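PDB 4H79: CRISPR-associated protein, Cse2 family from Thermobifida fusca, which probably binds nucleic acid as the CasB (Cse2) subunit of the type I-E CRISPR Cascade complex. Local coordinates for residues T93-A96 / I97-S101; F20-Q23 / R24-I28; A141-Y144 / K145-A148. All coordinates share one frame; numbering follows the deposited sequence.

Interaction 1. Residues T93-A96 / I97-S101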
ATOM      1  N   THR A  93      -6.592  -1.735   2.423  1.00 22.59           N
ATOM      2  CA  THR A  93      -7.236  -2.917   1.694  1.00 21.73           C
ATOM      3  C   THR A  93      -6.147  -3.781   1.125  1.00 19.39           C
ATOM      4  O   THR A  93      -6.193  -5.035   1.213  1.00 17.06           O
ATOM      5  CB  THR A  93      -8.122  -2.369   0.543  1.00 22.83           C
ATOM      6  OG1 THR A  93      -9.149  -1.544   1.151  1.00 23.78           O
ATOM      7  CG2 THR A  93      -8.788  -3.522  -0.232  1.00 24.82           C
ATOM      8  N   LEU A  94      -5.125  -3.155   0.485  1.00 18.86           N
ATOM      9  CA  LEU A  94      -3.990  -3.952  -0.043  1.00 16.08           C
ATOM     10  C   LEU A  94      -3.297  -4.723   1.092  1.00 17.95           C
ATOM     11  O   LEU A  94      -2.952  -5.914   0.950  1.00 19.91           O
ATOM     12  CB  LEU A  94      -2.941  -3.057  -0.783  1.00 19.28           C
ATOM     13  CG  LEU A  94      -3.462  -2.431  -2.089  1.00 24.65           C
ATOM     14  CD1 LEU A  94      -2.469  -1.423  -2.604  1.00 24.17           C
ATOM     15  CD2 LEU A  94      -3.692  -3.559  -3.154  1.00 20.99           C
ATOM     16  N   TYR A  95      -3.029  -4.052   2.202  1.00 19.84           N
ATOM     17  CA  TYR A  95      -2.390  -4.770   3.313  1.00 18.81           C
ATOM     18  C   TYR A  95      -3.224  -6.002   3.766  1.00 19.01           C
ATOM     19  O   TYR A  95      -2.658  -7.086   4.094  1.00 20.22           O
ATOM     20  CB  TYR A  95      -2.167  -3.784   4.540  1.00 19.11           C
ATOM     21  CG  TYR A  95      -1.739  -4.611   5.750  1.00 22.31           C
ATOM     22  CD1 TYR A  95      -0.426  -5.159   5.809  1.00 20.60           C
ATOM     23  CD2 TYR A  95      -2.654  -4.885   6.815  1.00 22.94           C
ATOM     24  CE1 TYR A  95      -0.050  -6.007   6.863  1.00 21.38           C
ATOM     25  CE2 TYR A  95      -2.267  -5.670   7.900  1.00 24.57           C
ATOM     26  CZ  TYR A  95      -0.970  -6.230   7.900  1.00 22.42           C
ATOM     27  OH  TYR A  95      -0.561  -7.021   8.959  1.00 22.41           O
ATOM     28  N   ALA A  96      -4.561  -5.823   3.863  1.00 16.58           N
ATOM     29  CA  ALA A  96      -5.460  -6.940   4.259  1.00 17.82           C
ATOM     30  C   ALA A  96      -5.337  -8.134   3.321  1.00 15.77           C
ATOM     31  O   ALA A  96      -5.381  -9.286   3.745  1.00 16.43           O
ATOM     32  CB  ALA A  96      -6.915  -6.443   4.297  1.00 14.82           C
ATOM     33  N   ILE A  97      -5.217  -7.843   2.039  1.00 15.71           N
ATOM     34  CA  ILE A  97      -5.011  -8.917   1.039  1.00 18.37           C
ATOM     35  C   ILE A  97      -3.633  -9.539   1.224  1.00 16.77           C
ATOM     36  O   ILE A  97      -3.489 -10.776   1.274  1.00 17.93           O
ATOM     37  CB  ILE A  97      -5.086  -8.301  -0.382  1.00 16.31           C
ATOM     38  CG1 ILE A  97      -6.537  -7.892  -0.695  1.00 20.48           C
ATOM     39  CG2 ILE A  97      -4.610  -9.345  -1.441  1.00 17.38           C
ATOM     40  CD1 ILE A  97      -6.611  -6.939  -1.862  1.00 21.06           C
ATOM     41  N   HIS A  98      -2.616  -8.677   1.442  1.00 17.92           N
ATOM     42  CA  HIS A  98      -1.202  -9.143   1.627  1.00 16.72           C
ATOM     43  C   HIS A  98      -1.000 -10.015   2.825  1.00 16.62           C
ATOM     44  O   HIS A  98      -0.333 -11.078   2.758  1.00 15.04           O
ATOM     45  CB  HIS A  98      -0.318  -7.841   1.751  1.00 17.01           C
ATOM     46  CG  HIS A  98       1.115  -8.079   1.397  1.00 18.14           C
ATOM     47  ND1 HIS A  98       1.992  -7.063   1.215  1.00 18.84           N
ATOM     48  CD2 HIS A  98       1.845  -9.291   1.304  1.00 18.38           C
ATOM     49  CE1 HIS A  98       3.240  -7.611   0.962  1.00 21.40           C
ATOM     50  NE2 HIS A  98       3.138  -8.974   1.016  1.00 21.18           N
ATOM     51  N   GLN A  99      -1.604  -9.637   3.962  1.00 18.02           N
ATOM     52  CA  GLN A  99      -1.407 -10.367   5.251  1.00 17.52           C
ATOM     53  C   GLN A  99      -2.188 -11.692   5.383  1.00 16.66           C
ATOM     54  O   GLN A  99      -1.801 -12.580   6.142  1.00 21.95           O
ATOM     55  CB  GLN A  99      -1.759  -9.441   6.439  1.00 21.85           C
ATOM     56  CG  GLN A  99      -1.289  -9.993   7.797  1.00 23.06           C
ATOM     57  CD  GLN A  99       0.255 -10.051   7.885  1.00 26.65           C
ATOM     58  OE1 GLN A  99       0.930  -9.014   7.825  1.00 23.90           O
ATOM     59  NE2 GLN A  99       0.818 -11.249   8.003  1.00 22.84           N
ATOM     60  N   GLN A 100      -3.234 -11.885   4.575  1.00 17.73           N
ATOM     61  CA  GLN A 100      -4.178 -12.971   4.823  1.00 18.71           C
ATOM     62  C   GLN A 100      -3.464 -14.340   4.818  1.00 25.60           C
ATOM     63  O   GLN A 100      -2.731 -14.686   3.860  1.00 24.83           O
ATOM     64  CB  GLN A 100      -5.308 -12.979   3.765  1.00 18.63           C
ATOM     65  CG  GLN A 100      -6.297 -14.155   3.988  1.00 21.13           C
ATOM     66  CD  GLN A 100      -7.382 -14.199   2.925  1.00 23.43           C
ATOM     67  OE1 GLN A 100      -7.170 -13.763   1.765  1.00 21.05           O
ATOM     68  NE2 GLN A 100      -8.521 -14.774   3.261  1.00 21.20           N
ATOM     69  N   SER A 101      -3.679 -15.088   5.915  1.00 24.76           N
ATOM     70  CA  SER A 101      -3.114 -16.432   6.124  1.00 35.57           C
ATOM     71  C   SER A 101      -1.580 -16.449   6.149  1.00 39.02           C
ATOM     72  O   SER A 101      -0.963 -17.483   5.938  1.00 43.54           O
ATOM     73  CB  SER A 101      -3.593 -17.423   5.040  1.00 38.14           C
ATOM     74  OG  SER A 101      -5.007 -17.416   5.005  1.00 34.27           O
TER
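The C-terminal part of helix 80-99 pairs Tyr95 with Gln99, one turn apart on the buried side of an all-helical Cse2 fold. Backbone bonds of the i to i+4 kind run through it: Ile97 N to Thr93 O, His98 N to Leu94 O and Gln99 N to Tyr95 O, the last at 2.8 Å. The next bond, Gln100 N to Ala96 O, is long and weak at 3.5 Å, and Ala96 O also takes a bond from Arg47 of helix 37-49.

The Gln99 chain runs alongside the tyrosine in the same direction. CG of Tyr95 is anti to its own nitrogen (chi1 170°), as is CG of Gln99, which lays the Gln99 chain along the ring. Gln99 CB sits over one ring face, 4.0 Å from the centroid of the Tyr95 ring, a CH-pi contact. A turn about CB-CG (chi2 66°) brings the amide back toward the hydroxyl, its plane 58° from that of the ring. Three bonds to the following loop fix the amide: OE1 accepts from Met107 N, while NE2 donates to the carbonyls of Arg102 and Asp105. Tyr167 meets the Tyr95 ring edge-to-face, and its OH is hydrogen-bonded to His98 ND1. At the far end of the tyrosine, OH lies 2.7 Å from Gln99 OE1, a weak bond whose proton could instead go to Gln29 OE1.

Interaction 2. Residues F20-Q23 / R24-I28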
ATOM      1  N   PHE A  20       0.011   8.041   9.763  1.00 27.22           N
ATOM      2  CA  PHE A  20      -1.219   7.403  10.242  1.00 28.50           C
ATOM      3  C   PHE A  20      -1.328   5.974   9.792  1.00 30.92           C
ATOM      4  O   PHE A  20      -1.666   5.086  10.617  1.00 25.47           O
ATOM      5  CB  PHE A  20      -2.496   8.135   9.823  1.00 31.07           C
ATOM      6  CG  PHE A  20      -3.772   7.372  10.238  1.00 30.68           C
ATOM      7  CD1 PHE A  20      -4.246   7.407  11.585  1.00 30.43           C
ATOM      8  CD2 PHE A  20      -4.450   6.569   9.305  1.00 31.98           C
ATOM      9  CE1 PHE A  20      -5.402   6.694  11.965  1.00 26.94           C
ATOM     10  CE2 PHE A  20      -5.585   5.829   9.679  1.00 31.72           C
ATOM     11  CZ  PHE A  20      -6.058   5.878  10.998  1.00 28.31           C
ATOM     12  N   VAL A  21      -1.110   5.742   8.483  1.00 27.46           N
ATOM     13  CA  VAL A  21      -1.333   4.401   7.942  1.00 22.52           C
ATOM     14  C   VAL A  21      -0.338   3.420   8.565  1.00 27.21           C
ATOM     15  O   VAL A  21      -0.693   2.307   8.894  1.00 22.76           O
ATOM     16  CB  VAL A  21      -1.191   4.400   6.399  1.00 25.43           C
ATOM     17  CG1 VAL A  21      -1.071   2.960   5.841  1.00 21.90           C
ATOM     18  CG2 VAL A  21      -2.360   5.151   5.778  1.00 26.15           C
ATOM     19  N   ASP A  22       0.911   3.842   8.731  1.00 24.69           N
ATOM     20  CA  ASP A  22       1.909   2.991   9.382  1.00 25.75           C
ATOM     21  C   ASP A  22       1.428   2.563  10.805  1.00 27.39           C
ATOM     22  O   ASP A  22       1.566   1.389  11.192  1.00 28.60           O
ATOM     23  CB  ASP A  22       3.231   3.779   9.525  1.00 25.74           C
ATOM     24  CG  ASP A  22       4.221   3.056  10.398  1.00 29.83           C
ATOM     25  OD1 ASP A  22       4.568   1.865  10.177  1.00 33.44           O
ATOM     26  OD2 ASP A  22       4.644   3.677  11.363  1.00 32.63           O
ATOM     27  N   GLN A  23       0.952   3.540  11.613  1.00 28.78           N
ATOM     28  CA  GLN A  23       0.515   3.284  12.982  1.00 27.77           C
ATOM     29  C   GLN A  23      -0.755   2.376  12.953  1.00 27.36           C
ATOM     30  O   GLN A  23      -0.856   1.405  13.703  1.00 29.01           O
ATOM     31  CB  GLN A  23       0.281   4.662  13.701  1.00 32.44           C
ATOM     32  CG  GLN A  23      -0.080   4.587  15.176  1.00 39.46           C
ATOM     33  CD  GLN A  23       0.867   3.677  15.964  1.00 48.88           C
ATOM     34  OE1 GLN A  23       2.111   3.776  15.861  1.00 45.84           O
ATOM     35  NE2 GLN A  23       0.280   2.768  16.746  1.00 49.93           N
ATOM     36  N   ARG A  24      -1.705   2.660  12.059  1.00 24.61           N
ATOM     37  CA  ARG A  24      -2.925   1.880  12.019  1.00 26.68           C
ATOM     38  C   ARG A  24      -2.643   0.407  11.555  1.00 26.30           C
ATOM     39  O   ARG A  24      -3.185  -0.540  12.116  1.00 23.22           O
ATOM     40  CB  ARG A  24      -3.936   2.544  11.072  1.00 26.20           C
ATOM     41  CG  ARG A  24      -5.294   1.806  11.083  1.00 26.88           C
ATOM     42  CD  ARG A  24      -6.056   2.108  12.401  1.00 32.68           C
ATOM     43  NE  ARG A  24      -7.278   1.290  12.444  1.00 36.14           N
ATOM     44  CZ  ARG A  24      -7.446   0.212  13.197  1.00 37.20           C
ATOM     45  NH1 ARG A  24      -6.506  -0.150  14.047  1.00 42.13           N
ATOM     46  NH2 ARG A  24      -8.577  -0.486  13.115  1.00 31.51           N
ATOM     47  N   VAL A  25      -1.838   0.217  10.500  1.00 23.22           N
ATOM     48  CA  VAL A  25      -1.523  -1.141   9.996  1.00 19.26           C
ATOM     49  C   VAL A  25      -0.718  -1.874  11.092  1.00 21.21           C
ATOM     50  O   VAL A  25      -0.942  -3.078  11.307  1.00 22.92           O
ATOM     51  CB  VAL A  25      -0.672  -1.055   8.710  1.00 24.30           C
ATOM     52  CG1 VAL A  25      -0.058  -2.386   8.363  1.00 19.90           C
ATOM     53  CG2 VAL A  25      -1.485  -0.481   7.548  1.00 19.90           C
ATOM     54  N   ARG A  26       0.194  -1.182  11.798  1.00 21.00           N
ATOM     55  CA  ARG A  26       0.962  -1.877  12.869  1.00 23.40           C
ATOM     56  C   ARG A  26      -0.002  -2.435  13.931  1.00 24.25           C
ATOM     57  O   ARG A  26       0.225  -3.541  14.454  1.00 29.32           O
ATOM     58  CB  ARG A  26       1.961  -0.956  13.604  1.00 25.18           C
ATOM     59  CG  ARG A  26       3.204  -0.612  12.797  1.00 31.93           C
ATOM     60  CD  ARG A  26       4.020   0.391  13.657  1.00 39.54           C
ATOM     61  NE  ARG A  26       5.202   0.879  13.006  1.00 41.53           N
ATOM     62  CZ  ARG A  26       6.422   0.449  13.323  1.00 61.87           C
ATOM     63  NH1 ARG A  26       6.534  -0.484  14.258  1.00 61.78           N
ATOM     64  NH2 ARG A  26       7.524   0.934  12.724  1.00 56.67           N
ATOM     65  N   GLU A  27      -1.024  -1.637  14.292  1.00 26.21           N
ATOM     66  CA  GLU A  27      -2.022  -2.045  15.275  1.00 25.27           C
ATOM     67  C   GLU A  27      -2.757  -3.268  14.806  1.00 28.67           C
ATOM     68  O   GLU A  27      -2.878  -4.243  15.562  1.00 24.25           O
ATOM     69  CB  GLU A  27      -3.036  -0.902  15.604  1.00 23.10           C
ATOM     70  CG  GLU A  27      -2.374   0.151  16.490  1.00 33.99           C
ATOM     71  CD  GLU A  27      -3.094   1.494  16.384  1.00 37.86           C
ATOM     72  OE1 GLU A  27      -4.141   1.547  15.678  1.00 31.37           O
ATOM     73  OE2 GLU A  27      -2.630   2.485  16.999  1.00 36.56           O
ATOM     74  N   ILE A  28      -3.280  -3.228  13.575  1.00 23.28           N
ATOM     75  CA  ILE A  28      -4.045  -4.363  13.068  1.00 22.79           C
ATOM     76  C   ILE A  28      -3.125  -5.583  12.921  1.00 23.01           C
ATOM     77  O   ILE A  28      -3.506  -6.718  13.230  1.00 20.73           O
ATOM     78  CB  ILE A  28      -4.657  -4.018  11.717  1.00 26.34           C
ATOM     79  CG1 ILE A  28      -5.704  -2.876  11.887  1.00 25.30           C
ATOM     80  CG2 ILE A  28      -5.362  -5.236  11.155  1.00 30.34           C
ATOM     81  CD1 ILE A  28      -6.236  -2.329  10.534  1.00 30.08           C
TER
HETATM   82  O   HOH W   1       7.254   3.313  11.817  1.00 46.09           O
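Between residues 20 and 28 the backbone is regular alpha-helix, part of helix 16-33, with i to i+4 bonds such as Val25 N to Val21 O (2.9 Å). Side chains one turn apart then pair off around it. Arg24 CB rests over one face of the Phe20 ring, 4.2 Å from its centroid, while Phe69 meets the same ring edge-to-face. Val21 CG1 touches Val25 CG2 at 3.9 Å, on the side packed against helix 80-99.

Arg26 runs extended from CG to NE and reaches back to Asp22. NE lies 3.1 Å from Asp22 OD1, on the syn side of that oxygen but 27° out of the carboxylate plane, and more weakly bonds OD2; carboxylate and guanidinium stand nearly perpendicular, 84° apart. A water joins Asp22 OD2 to Arg26 NH2, and His108 NE2 holds OD1. Gln23, its chain turned back about CB-CG, sends NE2 to Glu27 OE2 over 2.9 Å in an almost straight bond that arrives from above the carboxylate plane.

Glu27 also takes a salt bridge from Arg68 at OE2 and a weak one at OE1 from NH1 of Arg24, whose NH2 donates to the carbonyl of Leu63. Two arginines and an amide thus donate to Glu27, which would probably favour its charged form.

Interaction 3. Residues A141-Y144 / K145-A148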
ATOM      1  N   ALA A 141      -1.474   4.135 -14.578  1.00 35.67           N
ATOM      2  CA  ALA A 141      -2.956   4.137 -14.323  1.00 35.81           C
ATOM      3  C   ALA A 141      -3.521   5.545 -14.373  1.00 36.96           C
ATOM      4  O   ALA A 141      -2.965   6.465 -13.756  1.00 35.37           O
ATOM      5  CB  ALA A 141      -3.309   3.472 -12.948  1.00 32.99           C
ATOM      6  N   VAL A 142      -4.625   5.711 -15.109  1.00 40.33           N
ATOM      7  CA  VAL A 142      -5.292   7.023 -15.297  1.00 44.45           C
ATOM      8  C   VAL A 142      -6.240   7.364 -14.150  1.00 45.77           C
ATOM      9  O   VAL A 142      -6.534   8.502 -13.924  1.00 50.54           O
ATOM     10  CB  VAL A 142      -6.051   7.100 -16.653  1.00 53.73           C
ATOM     11  CG1 VAL A 142      -5.061   6.946 -17.799  1.00 49.77           C
ATOM     12  CG2 VAL A 142      -7.190   6.060 -16.739  1.00 59.40           C
ATOM     13  N   THR A 143      -6.702   6.372 -13.415  1.00 42.67           N
ATOM     14  CA  THR A 143      -7.598   6.607 -12.264  1.00 32.23           C
ATOM     15  C   THR A 143      -7.108   5.853 -11.033  1.00 31.83           C
ATOM     16  O   THR A 143      -6.362   4.848 -11.128  1.00 35.36           O
ATOM     17  CB  THR A 143      -9.041   6.112 -12.562  1.00 37.28           C
ATOM     18  OG1 THR A 143      -9.004   4.687 -12.747  1.00 36.44           O
ATOM     19  CG2 THR A 143      -9.668   6.788 -13.840  1.00 35.85           C
ATOM     20  N   TYR A 144      -7.557   6.293  -9.855  1.00 31.83           N
ATOM     21  CA  TYR A 144      -7.222   5.584  -8.610  1.00 33.87           C
ATOM     22  C   TYR A 144      -7.789   4.180  -8.584  1.00 35.20           C
ATOM     23  O   TYR A 144      -7.166   3.278  -8.039  1.00 30.36           O
ATOM     24  CB  TYR A 144      -7.698   6.332  -7.374  1.00 31.05           C
ATOM     25  CG  TYR A 144      -6.687   7.339  -6.952  1.00 30.11           C
ATOM     26  CD1 TYR A 144      -5.655   6.960  -6.081  1.00 30.23           C
ATOM     27  CD2 TYR A 144      -6.721   8.645  -7.437  1.00 31.61           C
ATOM     28  CE1 TYR A 144      -4.685   7.855  -5.695  1.00 30.64           C
ATOM     29  CE2 TYR A 144      -5.743   9.553  -7.058  1.00 36.00           C
ATOM     30  CZ  TYR A 144      -4.728   9.162  -6.188  1.00 32.08           C
ATOM     31  OH  TYR A 144      -3.717  10.027  -5.783  1.00 31.93           O
ATOM     32  N   LYS A 145      -8.985   4.002  -9.156  1.00 32.47           N
ATOM     33  CA  LYS A 145      -9.544   2.633  -9.293  1.00 36.64           C
ATOM     34  C   LYS A 145      -8.590   1.691 -10.075  1.00 36.07           C
ATOM     35  O   LYS A 145      -8.389   0.528  -9.688  1.00 37.95           O
ATOM     36  CB  LYS A 145     -10.927   2.688  -9.942  1.00 43.27           C
ATOM     37  CG  LYS A 145     -11.505   1.330 -10.304  1.00 45.00           C
ATOM     38  CD  LYS A 145     -13.021   1.334 -10.120  1.00 56.52           C
ATOM     39  CE  LYS A 145     -13.696   0.863 -11.394  1.00 63.69           C
ATOM     40  NZ  LYS A 145     -14.861  -0.032 -11.170  1.00 68.82           N
ATOM     41  N   ALA A 146      -8.032   2.167 -11.187  1.00 31.02           N
ATOM     42  CA  ALA A 146      -7.143   1.345 -12.002  1.00 30.52           C
ATOM     43  C   ALA A 146      -5.839   1.127 -11.257  1.00 31.54           C
ATOM     44  O   ALA A 146      -5.281   0.025 -11.291  1.00 29.38           O
ATOM     45  CB  ALA A 146      -6.887   1.995 -13.373  1.00 30.19           C
ATOM     46  N   LEU A 147      -5.358   2.172 -10.574  1.00 27.25           N
ATOM     47  CA  LEU A 147      -4.135   2.092  -9.823  1.00 28.14           C
ATOM     48  C   LEU A 147      -4.274   1.033  -8.705  1.00 28.56           C
ATOM     49  O   LEU A 147      -3.379   0.186  -8.536  1.00 25.70           O
ATOM     50  CB  LEU A 147      -3.771   3.446  -9.200  1.00 27.59           C
ATOM     51  CG  LEU A 147      -2.523   3.502  -8.296  1.00 27.16           C
ATOM     52  CD1 LEU A 147      -1.262   2.985  -9.021  1.00 24.50           C
ATOM     53  CD2 LEU A 147      -2.344   4.963  -7.781  1.00 27.73           C
ATOM     54  N   ALA A 148      -5.399   1.073  -7.977  1.00 24.86           N
ATOM     55  CA  ALA A 148      -5.645   0.069  -6.917  1.00 24.90           C
ATOM     56  C   ALA A 148      -5.715  -1.337  -7.493  1.00 26.87           C
ATOM     57  O   ALA A 148      -5.184  -2.255  -6.871  1.00 27.21           O
ATOM     58  CB  ALA A 148      -6.949   0.390  -6.145  1.00 25.09           C
TER
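Thr143 and Ala146 meet at the start of helix 144-160, where the threonine is the N-cap. Its CB carries OG1 flanked by both backbone branches (chi1 64°), and this turns the hydroxyl back over the first helical turn. CB lies 4.0 Å from Lys145 N, its nearest partner in the segment 145-148. From there OG1 accepts from Ala146 N at 3.1 Å, with an N-H...O angle of 157°, and also lies against the methyl of Ala146, 3.5 Å from its CB. The capping bond gives a partner to an amide that has no preceding helical turn to supply a carbonyl. Thr143 serves the helix with its backbone too: its O receives Leu147 N at 2.9 Å, and the next bond in the series joins Ala148 N to Tyr144 O.

Ahead of the cap, Ala141 folds back onto the same turn. Its CB packs on Leu147 CB at 3.8 Å and on Ala146 CB at 3.9 Å, so the incoming loop is seated against the helix by methyl packing as well as by the cap. Tyr144, next after the cap, brings CD1 to 4.2 Å from CD2 of Leu147, three residues on, the methyl standing obliquely to the ring.

Tyr144 ties this helix start to its surroundings. Its side chain lies against Val83, Asn86 and Ile90 of helix 80-99, and its OH bonds to the carbonyl of Leu174 near the end of helix 167-176. Phe177, in the loop leading to helix 180-195, touches both Tyr144 and Leu147.

In the fold
Helix 80-99 is common ground for all three contacts. Interaction 1 is buried and lies in its C-terminal part and the residues that follow. Interaction 2, partly buried, packs against it through Val25, whose CG1 is 3.8 Å from Tyr95 CD1, and interaction 3, at the surface, still touches it inward, with Leu94 CD2 4.2 Å from Ala148 O. Interactions 2 and 3 lie on opposite sides of the chain's centre, about 12 Å apart at their nearest atoms. Chemistry follows place: an aromatic ring and a well-satisfied amide inside, salt bridges and a water in the partly buried contact on helix 16-33, and a hydroxyl cap with small methyl contacts where helix 144-160 begins.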